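Local coordinates for colicin-m immunity protein (Escherichia coli, PDB 4AEQ) that protects Escherichia coli cells carrying the colicin M plasmid against colicin M, and is seen here as a domain-swapped dimer of the protein without its N-terminal part, at residues G9-C12 with Y13-S16; K25-Y28 with L29-K33. All coordinates share one frame; numbering follows the deposited sequence.

Contact 1. Residues G9-C12 with Y13-S16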
loop_
_atom_site.group_PDB
_atom_site.type_symbol
_atom_site.label_atom_id
_atom_site.label_comp_id
_atom_site.label_asym_id
_atom_site.label_seq_id
_atom_site.Cartn_x
_atom_site.Cartn_y
_atom_site.Cartn_z
ATOM N N GLY A 9 -6.858 -13.983 -3.866
ATOM C CA GLY A 9 -8.042 -13.302 -4.356
ATOM C C GLY A 9 -8.455 -13.781 -5.732
ATOM O O GLY A 9 -7.870 -14.717 -6.273
ATOM N N PRO A 10 -9.478 -13.140 -6.309
ATOM C CA PRO A 10 -9.983 -13.529 -7.626
ATOM C C PRO A 10 -8.986 -13.198 -8.728
ATOM O O PRO A 10 -8.196 -12.266 -8.583
ATOM C CB PRO A 10 -11.226 -12.655 -7.785
ATOM C CG PRO A 10 -10.936 -11.448 -6.967
ATOM C CD PRO A 10 -10.170 -11.952 -5.780
ATOM N N ALA A 11 -9.023 -13.958 -9.816
ATOM C CA ALA A 11 -8.262 -13.597 -11.002
ATOM C C ALA A 11 -8.912 -12.360 -11.618
ATOM O O ALA A 11 -10.121 -12.167 -11.502
ATOM C CB ALA A 11 -8.242 -14.747 -11.995
ATOM N N CYS A 12 -8.114 -11.514 -12.261
ATOM C CA CYS A 12 -8.639 -10.266 -12.807
ATOM C C CYS A 12 -9.809 -10.468 -13.770
ATOM O O CYS A 12 -10.734 -9.656 -13.805
ATOM C CB CYS A 12 -7.523 -9.447 -13.454
ATOM S SG CYS A 12 -6.435 -8.699 -12.234
ATOM N N TYR A 13 -9.775 -11.549 -14.544
ATOM C CA TYR A 13 -10.840 -11.797 -15.515
ATOM C C TYR A 13 -12.159 -12.152 -14.831
ATOM O O TYR A 13 -13.216 -12.146 -15.458
ATOM C CB TYR A 13 -10.438 -12.873 -16.531
ATOM C CG TYR A 13 -10.366 -14.284 -15.987
ATOM C CD1 TYR A 13 -11.489 -15.104 -15.970
ATOM C CD2 TYR A 13 -9.166 -14.807 -15.516
ATOM C CE1 TYR A 13 -11.422 -16.400 -15.485
ATOM C CE2 TYR A 13 -9.091 -16.101 -15.029
ATOM C CZ TYR A 13 -10.221 -16.891 -15.017
ATOM O OH TYR A 13 -10.149 -18.177 -14.532
ATOM N N GLN A 14 -12.089 -12.453 -13.539
ATOM C CA GLN A 14 -13.282 -12.720 -12.750
ATOM C C GLN A 14 -13.765 -11.465 -12.026
ATOM O O GLN A 14 -14.796 -11.484 -11.351
ATOM C CB GLN A 14 -13.007 -13.842 -11.749
ATOM C CG GLN A 14 -12.560 -15.136 -12.406
ATOM C CD GLN A 14 -12.103 -16.173 -11.402
ATOM O OE1 GLN A 14 -11.501 -15.844 -10.382
ATOM N NE2 GLN A 14 -12.390 -17.437 -11.688
ATOM N N VAL A 15 -13.022 -10.374 -12.176
ATOM C CA VAL A 15 -13.356 -9.121 -11.505
ATOM C C VAL A 15 -13.978 -8.127 -12.475
ATOM O O VAL A 15 -13.337 -7.707 -13.434
ATOM C CB VAL A 15 -12.109 -8.477 -10.866
ATOM C CG1 VAL A 15 -12.453 -7.119 -10.266
ATOM C CG2 VAL A 15 -11.526 -9.397 -9.808
ATOM N N SER A 16 -15.230 -7.759 -12.229
ATOM C CA SER A 16 -15.914 -6.775 -13.060
ATOM C C SER A 16 -15.392 -5.370 -12.782
ATOM O O SER A 16 -14.784 -5.122 -11.740
ATOM C CB SER A 16 -17.424 -6.823 -12.821
ATOM O OG SER A 16 -17.746 -6.304 -11.542
#
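Ala11 sets its methyl CB obliquely against Tyr13, 3.4 Å from CE2, an approach suited to so small a side chain. The ring reaches back this far because Tyr13 CG takes the position between the backbone N and the carbonyl carbon (chi1 71°). Next along the chain, Gln14 lays its CG over a face of the same ring and then runs on extended, so that its amide comes round to the start of the turn. There Gln14 OE1 accepts the Ala11 N-H, 3.2 Å from Ala11 N, the donor standing 33° from the plane of the side-chain amide; a glutamine has both the length and the carbonyl for this. Two backbone bonds of 3-10 type close the turn itself: Gln14 N to Ala11 O at 2.8 Å and Val15 N to Cys12 O at 2.9 Å. Beside them Val15 CG2 leans on the Pro10 ring, 3.6 Å from Pro10 CG. Ser16 follows as the N-cap of helix 17-42. Cys12 turns its CB away overall, though CB still touches Tyr13 N, and its SG forms a disulfide with Cys88 of the second subunit, whose Arg56 also donates to Val15 O and, weakly, to Cys12 O. Polar bonds thus hold the turn in shape from within, while a covalent bond fixes it to the partner chain, which implies that the 3-10 turn is one of the points where the domain-swapped dimer is locked together.

Contact 2. Residues K25-Y28 with L29-K33. With PO4 (phosphate ion), chain B.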
loop_
_atom_site.group_PDB
_atom_site.type_symbol
_atom_site.label_atom_id
_atom_site.label_comp_id
_atom_site.label_asym_id
_atom_site.label_seq_id
_atom_site.Cartn_x
_atom_site.Cartn_y
_atom_site.Cartn_z
ATOM N N LYS A 25 -11.782 2.008 -4.398
ATOM C CA LYS A 25 -12.320 3.099 -3.592
ATOM C C LYS A 25 -12.173 2.774 -2.108
ATOM O O LYS A 25 -11.724 3.614 -1.319
ATOM C CB LYS A 25 -13.780 3.374 -3.949
ATOM C CG LYS A 25 -14.418 4.499 -3.135
ATOM C CD LYS A 25 -15.810 4.842 -3.653
ATOM C CE LYS A 25 -16.492 5.876 -2.771
ATOM N NZ LYS A 25 -17.791 6.327 -3.351
ATOM N N ASN A 26 -12.537 1.549 -1.733
ATOM C CA ASN A 26 -12.377 1.125 -0.342
ATOM C C ASN A 26 -10.933 1.299 0.107
ATOM O O ASN A 26 -10.650 1.900 1.153
ATOM C CB ASN A 26 -12.800 -0.336 -0.156
ATOM C CG ASN A 26 -14.308 -0.515 -0.156
ATOM O OD1 ASN A 26 -15.061 0.449 -0.015
ATOM N ND2 ASN A 26 -14.752 -1.757 -0.295
ATOM N N ASP A 27 -10.023 0.770 -0.702
ATOM C CA ASP A 27 -8.599 0.804 -0.392
ATOM C C ASP A 27 -8.064 2.231 -0.285
ATOM O O ASP A 27 -7.346 2.574 0.661
ATOM C CB ASP A 27 -7.830 0.026 -1.459
ATOM C CG ASP A 27 -6.356 -0.058 -1.165
ATOM O OD1 ASP A 27 -5.953 -0.977 -0.426
ATOM O OD2 ASP A 27 -5.604 0.791 -1.677
ATOM N N TYR A 28 -8.412 3.059 -1.265
ATOM C CA TYR A 28 -7.952 4.441 -1.306
ATOM C C TYR A 28 -8.418 5.224 -0.084
ATOM O O TYR A 28 -7.614 5.873 0.592
ATOM C CB TYR A 28 -8.434 5.129 -2.584
ATOM C CG TYR A 28 -8.141 6.612 -2.627
ATOM C CD1 TYR A 28 -6.889 7.083 -2.996
ATOM C CD2 TYR A 28 -9.118 7.539 -2.292
ATOM C CE1 TYR A 28 -6.622 8.442 -3.036
ATOM C CE2 TYR A 28 -8.861 8.895 -2.329
ATOM C CZ TYR A 28 -7.616 9.342 -2.702
ATOM O OH TYR A 28 -7.367 10.695 -2.736
ATOM N N LEU A 29 -9.715 5.169 0.196
ATOM C CA LEU A 29 -10.253 5.886 1.352
ATOM C C LEU A 29 -9.646 5.396 2.671
ATOM O O LEU A 29 -9.263 6.201 3.537
ATOM C CB LEU A 29 -11.783 5.805 1.383
ATOM C CG LEU A 29 -12.483 6.613 0.285
ATOM C CD1 LEU A 29 -13.992 6.454 0.371
ATOM C CD2 LEU A 29 -12.085 8.094 0.349
ATOM N N GLN A 30 -9.552 4.076 2.822
ATOM C CA GLN A 30 -8.974 3.514 4.037
ATOM C C GLN A 30 -7.541 4.005 4.219
ATOM O O GLN A 30 -7.141 4.369 5.323
ATOM C CB GLN A 30 -9.015 1.982 4.015
ATOM C CG GLN A 30 -7.737 1.341 3.503
ATOM C CD GLN A 30 -7.796 -0.174 3.500
ATOM O OE1 GLN A 30 -8.736 -0.775 4.026
ATOM N NE2 GLN A 30 -6.786 -0.801 2.907
ATOM N N ARG A 31 -6.768 4.024 3.135
ATOM C CA ARG A 31 -5.384 4.484 3.198
ATOM C C ARG A 31 -5.268 5.956 3.568
ATOM O O ARG A 31 -4.488 6.327 4.443
ATOM C CB ARG A 31 -4.669 4.212 1.879
ATOM C CG ARG A 31 -4.419 2.745 1.615
ATOM C CD ARG A 31 -3.526 2.557 0.409
ATOM N NE ARG A 31 -3.187 1.155 0.190
ATOM C CZ ARG A 31 -2.376 0.723 -0.767
ATOM N NH1 ARG A 31 -1.811 1.582 -1.595
ATOM N NH2 ARG A 31 -2.124 -0.570 -0.888
ATOM N N MET A 32 -6.053 6.793 2.900
ATOM C CA MET A 32 -6.069 8.216 3.215
ATOM C C MET A 32 -6.283 8.397 4.712
ATOM O O MET A 32 -5.490 9.070 5.398
ATOM C CB MET A 32 -7.182 8.924 2.443
ATOM C CG MET A 32 -6.918 9.028 0.948
ATOM S SD MET A 32 -5.968 10.503 0.521
ATOM C CE MET A 32 -7.222 11.761 0.739
ATOM N N LYS A 33 -7.345 7.770 5.218
ATOM C CA LYS A 33 -7.669 7.841 6.641
ATOM C C LYS A 33 -6.512 7.388 7.532
ATOM O O LYS A 33 -6.061 8.130 8.408
ATOM C CB LYS A 33 -8.904 6.993 6.939
ATOM C CG LYS A 33 -9.178 6.788 8.423
ATOM C CD LYS A 33 -10.461 5.999 8.617
ATOM C CE LYS A 33 -11.626 6.698 7.930
ATOM N NZ LYS A 33 -12.789 5.792 7.729
HETATM P P PO4 B . 1.002 2.740 -2.519
HETATM O O1 PO4 B . 0.842 1.320 -2.033
HETATM O O2 PO4 B . -0.237 3.157 -3.272
HETATM O O3 PO4 B . 1.202 3.664 -1.340
HETATM O O4 PO4 B . 2.193 2.820 -3.444
#
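Met32 and Tyr28, one helical turn apart, cross, with Met32 CG over one face of the Tyr28 ring, offset toward the rim. Met32 CG lies 3.9 Å from the centroid of the Tyr28 ring and 17° off the normal, a CH-pi contact. The bend at chi2 (-87°) brings Met32 SD to 3.5 Å from Tyr28 OH, and a further bend at chi3 keeps CE near the same hydroxyl; the sulfur is oblique to the ring, a Met-aromatic contact made by a flexible, polarisable side chain. Leu29 CD2 touches Tyr28 CD2 at 4.0 Å, and its other branch, CD1, runs beside the aliphatic part of Lys25. Backbone bonds such as Met32 N to Tyr28 O, at 2.9 Å, are the alpha-helical bonds of the long helix 17-42, which packs on the sheet of the second subunit: Phe71 and Tyr82 of that chain meet Tyr28 edge-to-face. Asp27 and Arg31 cross with carboxylate and guanidinium planes 63° apart. Asp27 OD2 sits over the Arg31 guanidinium face, offset toward the rim, 3.1 Å from Arg31 NE, a salt bridge of charges alone, since no N-H points at it; OD2 is hydrogen-bonded to Tyr95 OH of the second subunit. The extended Arg31 reaches a phosphate ion, probably from the crystallisation liquor, which also bonds Tyr95 N of the second subunit. Arg31 NH1 is 2.7 Å from phosphate O1, a weak, bent bond, and phosphate O2 lies in the guanidinium plane at its edge.

From the N terminus the chain first forms contact 1, where residues 9-12 turn into 13-16, and Ser16 then opens helix 17-42. Contact 2 follows in series further along that helix, between 25-28 and 29-33. Each is local: contact 1 closes a short turn, contact 2 spans successive helical turns, and the two neither nest nor cross. Their centres are 20 Å apart and their nearest atoms about 11 Å. Both meet the second subunit, contact 1 near Arg56 and Cys88 and contact 2 at strands 66-74, 79-87 and 92-96 of its sheet, so that the lead-in turn and the helix both lie against the partner chain, consistent with a domain swap.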